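Local coordinates for paenibacillus xanthan lyase (Paenibacillus, PDB 6F2P), which cleaves xanthan as a polysaccharide lyase of family 8, probably by beta-elimination at the side chains of the polysaccharide, at residues V299-I304 / I340-A345; Y324-D329 / N347-D352. All coordinates share one frame; numbering follows the deposited sequence.

Interaction 1 of 2, residues V299-I304 / I340-A345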
loop_
_atom_site.group_PDB
_atom_site.type_symbol
_atom_site.label_atom_id
_atom_site.label_comp_id
_atom_site.label_asym_id
_atom_site.label_seq_id
_atom_site.Cartn_x
_atom_site.Cartn_y
_atom_site.Cartn_z
ATOM N N VAL A 299 -20.579 -7.049 11.642
ATOM C CA VAL A 299 -20.205 -5.693 11.279
ATOM C C VAL A 299 -21.437 -4.797 11.186
ATOM O O VAL A 299 -21.446 -3.674 11.711
ATOM C CB VAL A 299 -19.444 -5.653 9.948
ATOM C CG1 VAL A 299 -19.131 -4.226 9.580
ATOM C CG2 VAL A 299 -18.169 -6.470 10.042
ATOM N N MET A 300 -22.473 -5.292 10.510
ATOM C CA MET A 300 -23.742 -4.570 10.432
ATOM C C MET A 300 -24.274 -4.294 11.833
ATOM O O MET A 300 -24.797 -3.213 12.104
ATOM C CB MET A 300 -24.768 -5.351 9.614
ATOM C CG MET A 300 -24.375 -5.508 8.158
ATOM S SD MET A 300 -25.454 -6.588 7.195
ATOM C CE MET A 300 -27.059 -5.841 7.425
ATOM N N ALA A 301 -24.109 -5.270 12.723
ATOM C CA ALA A 301 -24.568 -5.141 14.103
ATOM C C ALA A 301 -23.758 -4.083 14.819
ATOM O O ALA A 301 -24.297 -3.285 15.581
ATOM C CB ALA A 301 -24.466 -6.478 14.839
ATOM N N SER A 302 -22.457 -4.081 14.570
ATOM C CA SER A 302 -21.568 -3.116 15.196
ATOM C C SER A 302 -21.887 -1.705 14.732
ATOM O O SER A 302 -21.784 -0.753 15.511
ATOM C CB SER A 302 -20.113 -3.452 14.881
ATOM O OG SER A 302 -19.700 -4.639 15.539
ATOM N N ILE A 303 -22.278 -1.576 13.465
ATOM C CA ILE A 303 -22.575 -0.267 12.893
ATOM C C ILE A 303 -23.852 0.311 13.506
ATOM O O ILE A 303 -23.928 1.510 13.810
ATOM C CB ILE A 303 -22.660 -0.320 11.350
ATOM C CG1 ILE A 303 -21.272 -0.589 10.763
ATOM C CG2 ILE A 303 -23.184 0.991 10.803
ATOM C CD1 ILE A 303 -21.257 -0.805 9.261
ATOM N N ILE A 304 -24.842 -0.557 13.698
ATOM C CA ILE A 304 -26.069 -0.198 14.401
ATOM C C ILE A 304 -25.769 0.259 15.832
ATOM O O ILE A 304 -26.299 1.271 16.295
ATOM C CB ILE A 304 -27.041 -1.380 14.430
ATOM C CG1 ILE A 304 -27.545 -1.668 13.015
ATOM C CG2 ILE A 304 -28.194 -1.104 15.369
ATOM C CD1 ILE A 304 -28.389 -2.911 12.915
ATOM N N ILE A 340 -32.639 -10.535 19.795
ATOM C CA ILE A 340 -33.911 -9.842 19.687
ATOM C C ILE A 340 -33.677 -8.342 19.683
ATOM O O ILE A 340 -34.242 -7.625 18.863
ATOM C CB ILE A 340 -34.871 -10.240 20.820
ATOM C CG1 ILE A 340 -35.302 -11.696 20.638
ATOM C CG2 ILE A 340 -36.092 -9.320 20.840
ATOM C CD1 ILE A 340 -36.044 -12.277 21.818
ATOM N N ASP A 341 -32.816 -7.890 20.587
ATOM C CA ASP A 341 -32.458 -6.485 20.694
ATOM C C ASP A 341 -32.099 -5.889 19.338
ATOM O O ASP A 341 -32.600 -4.826 18.956
ATOM C CB ASP A 341 -31.271 -6.331 21.637
ATOM C CG ASP A 341 -31.212 -4.968 22.263
ATOM O OD1 ASP A 341 -32.291 -4.361 22.449
ATOM O OD2 ASP A 341 -30.095 -4.502 22.567
ATOM N N LEU A 342 -31.236 -6.588 18.612
ATOM C CA LEU A 342 -30.824 -6.129 17.295
ATOM C C LEU A 342 -31.929 -6.273 16.258
ATOM O O LEU A 342 -32.014 -5.462 15.339
ATOM C CB LEU A 342 -29.561 -6.855 16.844
ATOM C CG LEU A 342 -28.333 -6.385 17.612
ATOM C CD1 LEU A 342 -27.194 -7.369 17.467
ATOM C CD2 LEU A 342 -27.939 -5.004 17.111
ATOM N N ILE A 343 -32.774 -7.295 16.402
ATOM C CA ILE A 343 -33.916 -7.460 15.511
ATOM C C ILE A 343 -34.801 -6.233 15.626
ATOM O O ILE A 343 -35.260 -5.667 14.627
ATOM C CB ILE A 343 -34.746 -8.681 15.887
ATOM C CG1 ILE A 343 -33.934 -9.954 15.661
ATOM C CG2 ILE A 343 -36.035 -8.711 15.084
ATOM C CD1 ILE A 343 -34.681 -11.202 15.967
ATOM N N ILE A 344 -35.013 -5.809 16.865
ATOM C CA ILE A 344 -35.814 -4.633 17.140
ATOM C C ILE A 344 -35.184 -3.407 16.501
ATOM O O ILE A 344 -35.849 -2.678 15.758
ATOM C CB ILE A 344 -35.969 -4.428 18.642
ATOM C CG1 ILE A 344 -36.732 -5.612 19.247
ATOM C CG2 ILE A 344 -36.690 -3.127 18.923
ATOM C CD1 ILE A 344 -36.689 -5.648 20.753
ATOM N N ALA A 345 -33.898 -3.197 16.772
ATOM C CA ALA A 345 -33.160 -2.073 16.195
ATOM C C ALA A 345 -33.184 -2.115 14.674
ATOM O O ALA A 345 -33.442 -1.108 14.029
ATOM C CB ALA A 345 -31.731 -2.052 16.695
#

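Interaction 2 of 2, residues Y324-D329 / N347-D352. With CA (calcium ion), chain E.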
loop_
_atom_site.group_PDB
_atom_site.type_symbol
_atom_site.label_atom_id
_atom_site.label_comp_id
_atom_site.label_asym_id
_atom_site.label_seq_id
_atom_site.Cartn_x
_atom_site.Cartn_y
_atom_site.Cartn_z
ATOM N N TYR A 324 -29.828 0.114 3.647
ATOM C CA TYR A 324 -29.532 -0.362 2.296
ATOM C C TYR A 324 -29.276 -1.857 2.274
ATOM O O TYR A 324 -29.898 -2.588 1.502
ATOM C CB TYR A 324 -28.307 0.372 1.730
ATOM C CG TYR A 324 -27.867 -0.088 0.351
ATOM C CD1 TYR A 324 -28.667 0.130 -0.765
ATOM C CD2 TYR A 324 -26.646 -0.720 0.162
ATOM C CE1 TYR A 324 -28.267 -0.279 -2.033
ATOM C CE2 TYR A 324 -26.236 -1.133 -1.103
ATOM C CZ TYR A 324 -27.052 -0.906 -2.197
ATOM O OH TYR A 324 -26.667 -1.309 -3.463
ATOM N N TRP A 325 -28.369 -2.305 3.136
ATOM C CA TRP A 325 -28.009 -3.712 3.199
ATOM C C TRP A 325 -29.146 -4.602 3.706
ATOM O O TRP A 325 -29.267 -5.758 3.294
ATOM C CB TRP A 325 -26.776 -3.905 4.079
ATOM C CG TRP A 325 -25.526 -3.279 3.528
ATOM C CD1 TRP A 325 -25.149 -3.201 2.212
ATOM C CD2 TRP A 325 -24.485 -2.639 4.283
ATOM N NE1 TRP A 325 -23.934 -2.558 2.107
ATOM C CE2 TRP A 325 -23.510 -2.200 3.363
ATOM C CE3 TRP A 325 -24.285 -2.393 5.648
ATOM C CZ2 TRP A 325 -22.353 -1.535 3.767
ATOM C CZ3 TRP A 325 -23.139 -1.730 6.047
ATOM C CH2 TRP A 325 -22.187 -1.310 5.112
ATOM N N LEU A 326 -29.968 -4.082 4.611
ATOM C CA LEU A 326 -31.045 -4.884 5.192
ATOM C C LEU A 326 -32.150 -5.090 4.176
ATOM O O LEU A 326 -32.750 -6.159 4.107
ATOM C CB LEU A 326 -31.613 -4.219 6.438
ATOM C CG LEU A 326 -30.770 -4.301 7.703
ATOM C CD1 LEU A 326 -31.324 -3.371 8.773
ATOM C CD2 LEU A 326 -30.748 -5.732 8.197
ATOM N N LEU A 327 -32.405 -4.057 3.379
ATOM C CA LEU A 327 -33.407 -4.116 2.321
ATOM C C LEU A 327 -33.016 -5.123 1.237
ATOM O O LEU A 327 -33.872 -5.691 0.552
ATOM C CB LEU A 327 -33.594 -2.723 1.708
ATOM C CG LEU A 327 -34.239 -1.689 2.631
ATOM C CD1 LEU A 327 -34.045 -0.302 2.080
ATOM C CD2 LEU A 327 -35.717 -1.988 2.813
ATOM N N LEU A 328 -31.715 -5.331 1.079
ATOM C CA LEU A 328 -31.222 -6.267 0.085
ATOM C C LEU A 328 -31.308 -7.680 0.612
ATOM O O LEU A 328 -31.357 -8.628 -0.166
ATOM C CB LEU A 328 -29.781 -5.936 -0.296
ATOM C CG LEU A 328 -29.614 -4.643 -1.091
ATOM C CD1 LEU A 328 -28.153 -4.290 -1.244
ATOM C CD2 LEU A 328 -30.259 -4.777 -2.442
ATOM N N ASP A 329 -31.335 -7.809 1.937
ATOM C CA ASP A 329 -31.271 -9.108 2.599
ATOM C C ASP A 329 -32.625 -9.821 2.600
ATOM O O ASP A 329 -33.213 -10.079 3.656
ATOM C CB ASP A 329 -30.738 -8.944 4.022
ATOM C CG ASP A 329 -30.204 -10.240 4.600
ATOM O OD1 ASP A 329 -30.066 -11.214 3.827
ATOM O OD2 ASP A 329 -29.907 -10.281 5.819
ATOM N N ASN A 347 -35.285 -3.719 12.595
ATOM C CA ASN A 347 -36.619 -3.543 12.031
ATOM C C ASN A 347 -37.122 -2.109 12.168
ATOM O O ASN A 347 -37.736 -1.566 11.247
ATOM C CB ASN A 347 -37.612 -4.539 12.641
ATOM C CG ASN A 347 -37.638 -5.870 11.898
ATOM O OD1 ASN A 347 -37.372 -5.932 10.694
ATOM N ND2 ASN A 347 -37.967 -6.940 12.611
ATOM N N GLN A 348 -36.852 -1.496 13.315
ATOM C CA GLN A 348 -37.251 -0.117 13.550
ATOM C C GLN A 348 -36.647 0.752 12.457
ATOM O O GLN A 348 -37.291 1.649 11.908
ATOM C CB GLN A 348 -36.762 0.334 14.928
ATOM C CG GLN A 348 -37.364 1.634 15.423
ATOM C CD GLN A 348 -36.709 2.864 14.815
ATOM O OE1 GLN A 348 -37.316 3.934 14.748
ATOM N NE2 GLN A 348 -35.462 2.719 14.376
ATOM N N LEU A 349 -35.399 0.447 12.137
ATOM C CA LEU A 349 -34.638 1.152 11.125
ATOM C C LEU A 349 -35.209 1.009 9.709
ATOM O O LEU A 349 -35.296 1.988 8.978
ATOM C CB LEU A 349 -33.197 0.658 11.168
ATOM C CG LEU A 349 -32.221 1.187 10.137
ATOM C CD1 LEU A 349 -32.165 2.690 10.236
ATOM C CD2 LEU A 349 -30.879 0.569 10.413
ATOM N N VAL A 350 -35.598 -0.195 9.312
ATOM C CA VAL A 350 -36.147 -0.372 7.969
ATOM C C VAL A 350 -37.590 0.114 7.861
ATOM O O VAL A 350 -38.127 0.245 6.765
ATOM C CB VAL A 350 -36.081 -1.831 7.501
ATOM C CG1 VAL A 350 -34.710 -2.408 7.776
ATOM C CG2 VAL A 350 -37.137 -2.643 8.188
ATOM N N ASN A 351 -38.215 0.378 9.001
ATOM C CA ASN A 351 -39.596 0.839 9.024
ATOM C C ASN A 351 -39.679 2.350 9.179
ATOM O O ASN A 351 -40.740 2.960 9.002
ATOM C CB ASN A 351 -40.361 0.143 10.146
ATOM C CG ASN A 351 -40.682 -1.295 9.811
ATOM O OD1 ASN A 351 -41.051 -1.607 8.677
ATOM N ND2 ASN A 351 -40.533 -2.186 10.791
ATOM N N ASP A 352 -38.540 2.945 9.507
ATOM C CA ASP A 352 -38.427 4.384 9.678
ATOM C C ASP A 352 -38.253 5.053 8.313
ATOM O O ASP A 352 -37.214 4.903 7.666
ATOM C CB ASP A 352 -37.229 4.681 10.583
ATOM C CG ASP A 352 -37.127 6.138 10.978
ATOM O OD1 ASP A 352 -37.646 7.008 10.249
ATOM O OD2 ASP A 352 -36.504 6.410 12.025
HETATM CA CA CA E . -28.757 -12.806 2.509
HETATM O O HOH W 1 -29.397 -11.132 0.910
HETATM O O HOH W 2 -26.933 -11.398 3.094
HETATM O O HOH W 3 -27.436 -14.889 1.281
#

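Interaction 1 of 2, residues V299-I304 / I340-A345
L342 meets helix 292-307 with both ends of its fork. L342 CD1 lies 3.9 Å from A301 CB. On the other branch, L342 CD2 is 4.3 Å from I304 CG2. The same I304 methyl also meets A345: I304 CG2 lies 3.9 Å from A345 CB. I304 thus offers one methyl to two residues of 340-345. It can do so because CG2 stands anti to the backbone N, with CG1 beside that N (chi1 -68°). A301 and I304 are three residues apart, as are L342 and A345, so each pair sits on one side of its helix. The short axes come within 10.9 Å and cross at 69°. M300 and I303 turn to helix 312-328, and V299 and S302 to helix 229-244. On the other helix, I340 and I343 pack against helix 28-46. This gathering of helices is consistent with the alpha/alpha toroid of family 8 lyases. A polar tie lies just beyond the apolar patch: D341 OD2 forms a salt bridge with R305 NH2. Between the two segments themselves there is no hydrogen bond. Methyl contacts alone join them, so the interface depends on fit rather than on bond direction.

Interaction 2 of 2, residues Y324-D329 / N347-D352
L326 and V350 meet with aliphatic branches, while the rings of Y324 and W325 belong to the same helix as L326 and do not touch 347-352. The Y324 ring has L328 CD1 over one face, 3.6 Å above the plane and offset toward the rim. The W325 indole is turned to helix 292-307, where it touches M300 and I303. Across the contact, V350 CG1 fits against two points of L326: it is 3.7 Å from L326 CD1 and 3.8 Å from L326 CB. The two side chains cross at about a right angle. L326 CD1 also reaches L349 CD2, at 4.3 Å. F334 packs on L326 as well. F334 N donates to D329 OD2, while D329 OD1 binds the calcium ion at 2.5 Å. With CG anti to the backbone N (chi1 -161°), the D329 carboxylate is turned to the ion. Three waters add to the calcium shell. Water 1 makes a weak hydrogen bond to L328 O, 3.4 Å away. D329, D331 and T333, at alternate positions of one loop, supply the protein ligands, an arrangement characteristic of a short calcium-binding loop, here beside packed helices.

Both interactions use helix 340-351. Interaction 1 joins its first half to helix 292-307; interaction 2 joins its later part to residues 324-329, on and beside helix 312-328. These two partner helices are successive in the chain and also pack on each other: M300 CE lies 3.8 Å from L326 CD2. The contact centres are about 11 Å apart and lie about 32 Å and 35 Å from the centre of the chain. Both are partly buried, each with one buried residue among those that touch. Both are apolar packing between helices, without hydrogen bonds across. Only interaction 2 adjoins a metal loop. F334 of that loop touches both I304 and L326, so it bridges the two.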